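PDB 2PAJ: putative cytosine/guanine deaminase from Unidentified, which catalyses the zinc-dependent hydrolytic deamination of 2-amino-4-hydroxypteridines, isoxanthopterin among them, to 2,4-dihydroxypteridines with release of ammonium. Local coordinates for residues Leu126-Cys131 with Gly438-Val443; Met444-Phe447 with Arg452-Val455. All coordinates share one frame; numbering follows the deposited sequence.

Contact 1. Residues Leu126-Cys131 with Gly438-Val443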
# COMPACT_ATOMS: atom_id res chain seq x y z
N LEU A 126 -8.81 -3.42 -3.46
CA LEU A 126 -7.86 -3.32 -2.36
C LEU A 126 -8.62 -3.10 -1.06
O LEU A 126 -8.23 -3.59 -0.01
CB LEU A 126 -6.91 -2.15 -2.63
CG LEU A 126 -5.45 -2.19 -2.19
CD1 LEU A 126 -4.88 -3.59 -2.28
CD2 LEU A 126 -4.69 -1.25 -3.08
N ALA A 127 -9.71 -2.36 -1.14
CA ALA A 127 -10.52 -2.07 0.04
C ALA A 127 -11.25 -3.31 0.52
O ALA A 127 -11.43 -3.50 1.73
CB ALA A 127 -11.51 -0.96 -0.26
N ARG A 128 -11.68 -4.16 -0.41
CA ARG A 128 -12.38 -5.36 0.01
C ARG A 128 -11.46 -6.52 0.37
O ARG A 128 -11.90 -7.65 0.49
CB ARG A 128 -13.40 -5.79 -1.05
CG ARG A 128 -12.99 -5.51 -2.45
CD ARG A 128 -14.17 -5.66 -3.38
NE ARG A 128 -14.55 -7.05 -3.61
CZ ARG A 128 -15.80 -7.50 -3.56
NH1 ARG A 128 -16.80 -6.67 -3.28
NH2 ARG A 128 -16.05 -8.76 -3.82
N SER A 129 -10.17 -6.22 0.52
CA SER A 129 -9.19 -7.23 0.92
C SER A 129 -8.73 -6.77 2.30
O SER A 129 -7.76 -7.29 2.86
CB SER A 129 -8.01 -7.29 -0.06
OG SER A 129 -7.07 -6.26 0.16
N GLY A 130 -9.44 -5.78 2.85
CA GLY A 130 -9.12 -5.28 4.17
C GLY A 130 -8.07 -4.20 4.27
O GLY A 130 -7.66 -3.85 5.37
N CYS A 131 -7.62 -3.69 3.14
CA CYS A 131 -6.61 -2.63 3.10
C CYS A 131 -7.26 -1.25 3.27
O CYS A 131 -8.22 -0.92 2.56
CB CYS A 131 -5.85 -2.71 1.78
SG CYS A 131 -4.64 -1.41 1.52
N GLY A 438 -6.13 -18.78 1.92
CA GLY A 438 -6.27 -18.43 0.52
C GLY A 438 -7.63 -17.80 0.32
O GLY A 438 -8.25 -17.37 1.29
N GLY A 439 -8.10 -17.74 -0.91
CA GLY A 439 -9.39 -17.15 -1.18
C GLY A 439 -9.47 -15.68 -0.81
O GLY A 439 -8.63 -14.87 -1.20
N ARG A 440 -10.50 -15.32 -0.05
CA ARG A 440 -10.69 -13.94 0.37
C ARG A 440 -11.76 -13.90 1.44
O ARG A 440 -12.94 -14.13 1.15
CB ARG A 440 -11.13 -13.08 -0.81
CG ARG A 440 -11.49 -11.65 -0.42
CD ARG A 440 -12.21 -10.87 -1.51
NE ARG A 440 -12.96 -9.80 -0.87
CZ ARG A 440 -14.27 -9.83 -0.65
NH1 ARG A 440 -15.00 -10.86 -1.05
NH2 ARG A 440 -14.86 -8.84 0.02
N PRO A 441 -11.39 -13.61 2.69
CA PRO A 441 -12.41 -13.57 3.73
C PRO A 441 -13.44 -12.48 3.50
O PRO A 441 -13.21 -11.51 2.78
CB PRO A 441 -11.60 -13.40 5.02
CG PRO A 441 -10.40 -12.68 4.57
CD PRO A 441 -10.06 -13.34 3.26
N SER A 442 -14.59 -12.66 4.12
CA SER A 442 -15.70 -11.74 4.02
C SER A 442 -15.51 -10.57 4.99
O SER A 442 -15.45 -10.77 6.20
CB SER A 442 -17.00 -12.51 4.34
OG SER A 442 -18.15 -11.69 4.32
N VAL A 443 -15.38 -9.35 4.46
CA VAL A 443 -15.21 -8.17 5.31
C VAL A 443 -16.57 -7.69 5.81
O VAL A 443 -17.28 -6.93 5.13
CB VAL A 443 -14.50 -7.00 4.58
CG1 VAL A 443 -13.00 -7.20 4.60
CG2 VAL A 443 -14.99 -6.90 3.17

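Contact 2. Residues Met444-Phe447 with Arg452-Val455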
# COMPACT_ATOMS: atom_id res chain seq x y z
N MET A 444 -16.95 -8.14 7.00
CA MET A 444 -18.22 -7.73 7.57
C MET A 444 -18.02 -6.29 7.98
O MET A 444 -18.96 -5.50 8.01
CB MET A 444 -18.59 -8.62 8.78
CG MET A 444 -17.96 -8.22 10.11
SD MET A 444 -19.06 -7.19 11.12
CE MET A 444 -19.27 -8.24 12.57
N ALA A 445 -16.77 -5.93 8.26
CA ALA A 445 -16.48 -4.56 8.67
C ALA A 445 -15.05 -4.09 8.45
O ALA A 445 -14.10 -4.76 8.83
CB ALA A 445 -16.85 -4.38 10.13
N LEU A 446 -14.91 -2.92 7.83
CA LEU A 446 -13.61 -2.30 7.59
C LEU A 446 -13.75 -0.89 8.15
O LEU A 446 -14.73 -0.20 7.84
CB LEU A 446 -13.28 -2.22 6.09
CG LEU A 446 -11.81 -2.10 5.63
CD1 LEU A 446 -11.71 -1.02 4.57
CD2 LEU A 446 -10.88 -1.80 6.79
N PHE A 447 -12.79 -0.47 8.96
CA PHE A 447 -12.78 0.86 9.56
C PHE A 447 -11.56 1.65 9.15
O PHE A 447 -10.44 1.16 9.24
CB PHE A 447 -12.81 0.78 11.08
CG PHE A 447 -14.12 0.36 11.63
CD1 PHE A 447 -14.35 -0.95 12.01
CD2 PHE A 447 -15.15 1.29 11.73
CE1 PHE A 447 -15.59 -1.34 12.49
CE2 PHE A 447 -16.39 0.92 12.21
CZ PHE A 447 -16.62 -0.41 12.59
N ARG A 452 -16.84 3.41 9.10
CA ARG A 452 -17.10 2.14 8.46
C ARG A 452 -17.18 2.26 6.94
O ARG A 452 -18.19 2.68 6.36
CB ARG A 452 -18.37 1.51 9.03
CG ARG A 452 -18.56 0.07 8.60
CD ARG A 452 -19.09 -0.77 9.74
NE ARG A 452 -19.48 -2.09 9.27
CZ ARG A 452 -20.27 -2.91 9.95
NH1 ARG A 452 -20.75 -2.54 11.13
NH2 ARG A 452 -20.58 -4.09 9.44
N VAL A 453 -16.09 1.87 6.31
CA VAL A 453 -15.95 1.95 4.87
C VAL A 453 -16.60 0.75 4.21
O VAL A 453 -17.06 0.84 3.07
CB VAL A 453 -14.46 2.00 4.48
CG1 VAL A 453 -14.30 2.03 2.96
CG2 VAL A 453 -13.83 3.22 5.13
N VAL A 454 -16.62 -0.36 4.94
CA VAL A 454 -17.20 -1.60 4.44
C VAL A 454 -18.16 -2.26 5.43
O VAL A 454 -17.90 -2.33 6.63
CB VAL A 454 -16.11 -2.64 4.09
CG1 VAL A 454 -16.75 -3.89 3.53
CG2 VAL A 454 -15.11 -2.05 3.10
N VAL A 455 -19.29 -2.72 4.90
CA VAL A 455 -20.29 -3.42 5.69
C VAL A 455 -20.68 -4.65 4.86
O VAL A 455 -21.38 -4.53 3.86
CB VAL A 455 -21.51 -2.52 5.96
CG1 VAL A 455 -21.95 -1.85 4.69
CG2 VAL A 455 -22.64 -3.34 6.54

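Contact 1. Residues Leu126-Cys131 with Gly438-Val443
The backbones of Arg128 and Val443 come nearest where helix 112-127 has just ended and strand 442-448 begins, their CA atoms 6.6 Å apart, and the Arg440 side chain makes the polar contact with Arg128. That side chain runs extended from CG to NE, with CG anti to the backbone N (chi1 174°), which carries its guanidinium across to the C-terminal end of the helix. There Arg440 NE donates to Arg128 O at 2.8 Å; the acceptor lies close to the guanidinium plane, and the N-H...O angle is 159°. A second, weak bond to the same oxygen comes from Arg440 NH2. The Arg128 side chain crosses that of Arg440 at about a right angle, bends at chi3, and lays its own guanidinium flat on its partner, centres 4.0 Å apart and planes at 17°. Val443 packs its CG1 against the Gly130 backbone, 4.2 Å from Gly130 N.

Arg128 lies within the turn of a Schellman motif that ends the helix. Gly130, at positive phi, is the C-prime residue, and the bonds Cys131 N to Leu126 O and Gly130 N to Ala127 O close the turn, which leads into strand 131-136 of the TIM-barrel-type amidohydrolase fold. Ser129 OG also donates to Leu126 O, at 2.9 Å, and is itself tied to Met346.

Asp457 forms a salt bridge with Arg440 NH2 and also receives bonds from Ser442 and Val443. Its carboxylate probably offsets much of the like-charge cost of the arginine stack, in which Arg128 NH2 and Arg440 NH1 approach to 3.6 Å. Bonded to both this carboxylate and a carbonyl at a helix C-terminus, the Arg440 guanidinium is probably held in orientation, its positive charge favoured by both.

Contact 2. Residues Met444-Phe447 with Arg452-Val455
Val454 O accepts two hydrogen bonds from opposite faces of its carbonyl plane: Leu446 N across the strands at 3.3 Å, and Arg452 NE from its own strand at 3.1 Å. Val454 O lies in the guanidinium plane, and the same group also uses its NH2 on Met444 O, in a hydrogen bond bent to 134° at the hydrogen. The chain gets there by a bend at chi2 (140°). Ala445 CB sits over one face of the guanidinium, 3.6 Å from Arg452 NE, while the Phe447 ring flanks the aliphatic part, with CZ 3.8 Å from Arg452 CD.

Strands 442-448 and 451-455 form an antiparallel beta hairpin, their local axes at 169°. Its register slips by one residue at a classic bulge, where Val453 and Val454 both face Leu446. Accordingly Leu446 O takes Val453 N at 2.9 Å and, weakly, Val454 N. Leu446 CB meets Val454 CB at 3.5 Å on the sheet face that these two residues share. Separately, Leu446 CD1 touches Val453 CB. Beyond the hairpin, Ala445 and Phe447 bond through their backbones to strand 414-418, and Val61 of strand 59-62 touches both Met444 and Arg452.

In the fold
Contact 1 closes before contact 2 opens along the chain, and strand 442-448 serves both: its first residues belong to 438-443, and the chain turns a corner at Met444 before pairing with 452-455. The two centres lie 11 Å apart, on the same side of the chain's centre. They touch directly, Leu446 CD1 packing 3.8 Å from Ala127 O and Val443 O lying 3.5 Å from Val454 CG1. Contact 1 thus brings together parts 307 residues apart, the end of helix 112-127 in the TIM-barrel-type fold and the start of the hairpin, whereas contact 2 is local to that hairpin, which pairs with strand 414-418. Both lie away from the zinc site.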